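Local coordinates for protein proliferating cell nuclear antigen (Entamoeba histolytica, PDB 3P91) that probably encircles DNA as a ring of three subunits and raises the processivity of DNA polymerase delta during replication, at residues Asp29-Asp34 / Ile75-Leu80. Residues are numbered along the deposited sequence; the frame is centred on the assembly and turned at random.
Sequences DKTNFD and INLTHL
Strand 71-76, at the edge of its sheet within the PCNA subunit, pairs antiparallel with strand 30-36 in the N-terminal domain and turns directly into helix 77-84, setting Thr31 against Ile75 and Lys30 against Asn76. Thr31 and Ile75 form a hydrogen-bonded pair: Thr31 N donates to Ile75 O and Ile75 N returns a bond of 2.8 Å to Thr31 O. Lys30 and Asn76 follow as a non-hydrogen-bonded pair, where Lys30 CA makes a CA-H...O contact with Ile75 O (3.3 Å). One further bond lies beyond the strand pairs, for Leu77 N, already in the helix, meets O of the loop residue Asp29 at 2.8 Å, nearly in line with the carbonyl (174°).

On the face carrying Thr31 and Ile75, the Ile75 side chain crosses Phe33 at about a right angle and sets CD1 over one face of the ring, 3.9 Å from its centroid. Leu77 CD2 comes instead to the ring's edge, in plane, 3.9 Å from CZ, while its sister CD1 touches Thr31 CG2. Leu24 of helix 14-25 and Val42 of strand 39-45 also pack on Phe33.

On the opposite face the extended Lys30 chain crosses Asn76 obliquely, CE 3.8 Å from ND2, and its end leads away. In Asn76, chi1 179° sets CG anti to the backbone N, and chi2 -48° then brings OD1 to the first-turn amides as N-cap: His79 N donates from above the amide plane at 3.0 Å, Thr78 N only weakly. Asn76 CG also lies over the centre of the His79 ring.

Strand bonds and cap thus together satisfy the amides of Leu77 and His79 in the helix's first turn, while the apolar face ties the strand pair to helix 14-25.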
ATOM      1  N   ASP A  29      10.724   2.949  23.222  1.00 30.08           N
ATOM      2  CA  ASP A  29       9.295   3.286  23.296  1.00 29.00           C
ATOM      3  C   ASP A  29       8.980   4.509  24.168  1.00 30.82           C
ATOM      4  O   ASP A  29       8.271   5.423  23.751  1.00 31.47           O
ATOM      5  CB  ASP A  29       8.483   2.086  23.802  1.00 31.16           C
ATOM      6  CG  ASP A  29       8.494   0.906  22.831  1.00 39.42           C
ATOM      7  OD1 ASP A  29       8.292  -0.234  23.307  1.00 42.30           O
ATOM      8  OD2 ASP A  29       8.696   1.108  21.605  1.00 35.32           O
ATOM      9  N   LYS A  30       9.485   4.511  25.393  1.00 28.53           N
ATOM     10  CA  LYS A  30       9.326   5.661  26.266  1.00 29.79           C
ATOM     11  C   LYS A  30      10.705   6.189  26.632  1.00 30.51           C
ATOM     12  O   LYS A  30      11.618   5.414  26.895  1.00 32.54           O
ATOM     13  CB  LYS A  30       8.556   5.273  27.528  1.00 31.47           C
ATOM     14  CG  LYS A  30       7.190   4.685  27.256  1.00 33.45           C
ATOM     15  CD  LYS A  30       6.631   4.006  28.490  1.00 40.05           C
ATOM     16  CE  LYS A  30       5.381   3.198  28.154  1.00 40.84           C
ATOM     17  NZ  LYS A  30       4.922   2.390  29.324  1.00 44.97           N
ATOM     18  N   THR A  31      10.872   7.504  26.635  1.00 30.35           N
ATOM     19  CA  THR A  31      12.166   8.064  26.992  1.00 29.04           C
ATOM     20  C   THR A  31      12.054   9.482  27.529  1.00 26.75           C
ATOM     21  O   THR A  31      11.080  10.187  27.277  1.00 27.33           O
ATOM     22  CB  THR A  31      13.166   8.004  25.812  1.00 27.74           C
ATOM     23  OG1 THR A  31      14.490   8.262  26.294  1.00 32.55           O
ATOM     24  CG2 THR A  31      12.812   9.015  24.740  1.00 24.49           C
ATOM     25  N   ASN A  32      13.054   9.882  28.296  1.00 24.45           N
ATOM     26  CA  ASN A  32      13.106  11.230  28.805  1.00 25.88           C
ATOM     27  C   ASN A  32      13.769  12.159  27.815  1.00 25.38           C
ATOM     28  O   ASN A  32      14.814  11.848  27.247  1.00 24.12           O
ATOM     29  CB  ASN A  32      13.860  11.275  30.128  1.00 28.78           C
ATOM     30  CG  ASN A  32      13.033  10.776  31.278  1.00 28.23           C
ATOM     31  OD1 ASN A  32      11.894  11.196  31.468  1.00 29.45           O
ATOM     32  ND2 ASN A  32      13.595   9.864  32.050  1.00 29.31           N
ATOM     33  N   PHE A  33      13.138  13.302  27.608  1.00 25.20           N
ATOM     34  CA  PHE A  33      13.739  14.369  26.845  1.00 24.53           C
ATOM     35  C   PHE A  33      14.227  15.380  27.835  1.00 25.17           C
ATOM     36  O   PHE A  33      13.439  16.038  28.504  1.00 25.59           O
ATOM     37  CB  PHE A  33      12.720  15.004  25.915  1.00 25.93           C
ATOM     38  CG  PHE A  33      12.411  14.168  24.727  1.00 25.38           C
ATOM     39  CD1 PHE A  33      12.790  14.574  23.469  1.00 25.92           C
ATOM     40  CD2 PHE A  33      11.775  12.949  24.875  1.00 28.77           C
ATOM     41  CE1 PHE A  33      12.515  13.792  22.372  1.00 27.96           C
ATOM     42  CE2 PHE A  33      11.492  12.158  23.779  1.00 26.01           C
ATOM     43  CZ  PHE A  33      11.862  12.578  22.528  1.00 25.54           C
ATOM     44  N   ASP A  34      15.541  15.476  27.944  1.00 26.20           N
ATOM     45  CA  ASP A  34      16.163  16.421  28.844  1.00 23.79           C
ATOM     46  C   ASP A  34      16.358  17.727  28.105  1.00 23.03           C
ATOM     47  O   ASP A  34      17.200  17.838  27.221  1.00 22.58           O
ATOM     48  CB  ASP A  34      17.499  15.869  29.339  1.00 22.90           C
ATOM     49  CG  ASP A  34      17.348  14.540  30.050  1.00 26.71           C
ATOM     50  OD1 ASP A  34      17.950  13.544  29.595  1.00 34.52           O
ATOM     51  OD2 ASP A  34      16.623  14.483  31.061  1.00 27.54           O
ATOM     52  N   ILE A  75       8.413  10.984  27.846  1.00 27.69           N
ATOM     53  CA  ILE A  75       7.628  10.911  26.621  1.00 29.92           C
ATOM     54  C   ILE A  75       7.418   9.506  26.051  1.00 28.26           C
ATOM     55  O   ILE A  75       8.374   8.793  25.768  1.00 28.25           O
ATOM     56  CB  ILE A  75       8.253  11.799  25.536  1.00 30.40           C
ATOM     57  CG1 ILE A  75       7.894  13.263  25.795  1.00 30.79           C
ATOM     58  CG2 ILE A  75       7.785  11.373  24.166  1.00 29.59           C
ATOM     59  CD1 ILE A  75       8.591  14.223  24.877  1.00 29.32           C
ATOM     60  N   ASN A  76       6.151   9.127  25.889  1.00 30.89           N
ATOM     61  CA  ASN A  76       5.783   7.913  25.163  1.00 31.95           C
ATOM     62  C   ASN A  76       5.815   8.203  23.671  1.00 31.47           C
ATOM     63  O   ASN A  76       4.963   8.933  23.155  1.00 32.62           O
ATOM     64  CB  ASN A  76       4.392   7.417  25.576  1.00 29.98           C
ATOM     65  CG  ASN A  76       3.968   6.164  24.825  1.00 31.29           C
ATOM     66  OD1 ASN A  76       4.071   6.090  23.600  1.00 30.09           O
ATOM     67  ND2 ASN A  76       3.491   5.170  25.561  1.00 34.36           N
ATOM     68  N   LEU A  77       6.803   7.633  22.989  1.00 27.66           N
ATOM     69  CA  LEU A  77       7.067   7.954  21.594  1.00 27.31           C
ATOM     70  C   LEU A  77       5.974   7.464  20.654  1.00 30.37           C
ATOM     71  O   LEU A  77       5.769   8.032  19.581  1.00 29.03           O
ATOM     72  CB  LEU A  77       8.439   7.421  21.182  1.00 27.47           C
ATOM     73  CG  LEU A  77       9.566   8.194  21.877  1.00 24.85           C
ATOM     74  CD1 LEU A  77      10.784   7.335  22.083  1.00 26.05           C
ATOM     75  CD2 LEU A  77       9.911   9.454  21.104  1.00 22.03           C
ATOM     76  N   THR A  78       5.264   6.418  21.058  1.00 31.30           N
ATOM     77  CA  THR A  78       4.129   5.952  20.278  1.00 30.56           C
ATOM     78  C   THR A  78       3.065   7.048  20.231  1.00 30.86           C
ATOM     79  O   THR A  78       2.473   7.312  19.180  1.00 31.99           O
ATOM     80  CB  THR A  78       3.543   4.638  20.840  1.00 30.11           C
ATOM     81  OG1 THR A  78       4.446   3.563  20.565  1.00 30.66           O
ATOM     82  CG2 THR A  78       2.215   4.326  20.196  1.00 30.06           C
ATOM     83  N   HIS A  79       2.842   7.708  21.361  1.00 27.91           N
ATOM     84  CA  HIS A  79       1.833   8.754  21.421  1.00 28.99           C
ATOM     85  C   HIS A  79       2.254  10.029  20.708  1.00 29.06           C
ATOM     86  O   HIS A  79       1.422  10.715  20.115  1.00 28.88           O
ATOM     87  CB  HIS A  79       1.444   9.039  22.864  1.00 27.53           C
ATOM     88  CG  HIS A  79       0.841   7.859  23.548  1.00 29.29           C
ATOM     89  ND1 HIS A  79       0.581   7.828  24.900  1.00 28.79           N
ATOM     90  CD2 HIS A  79       0.458   6.656  23.059  1.00 27.85           C
ATOM     91  CE1 HIS A  79       0.055   6.657  25.214  1.00 31.56           C
ATOM     92  NE2 HIS A  79      -0.029   5.926  24.115  1.00 28.48           N
ATOM     93  N   LEU A  80       3.544  10.338  20.759  1.00 26.25           N
ATOM     94  CA  LEU A  80       4.057  11.535  20.109  1.00 25.87           C
ATOM     95  C   LEU A  80       4.066  11.411  18.588  1.00 26.14           C
ATOM     96  O   LEU A  80       3.788  12.375  17.881  1.00 26.83           O
ATOM     97  CB  LEU A  80       5.455  11.878  20.631  1.00 25.85           C
ATOM     98  CG  LEU A  80       6.159  13.086  20.010  1.00 24.25           C
ATOM     99  CD1 LEU A  80       5.311  14.327  20.132  1.00 24.56           C
ATOM    100  CD2 LEU A  80       7.504  13.299  20.675  1.00 22.10           C
TER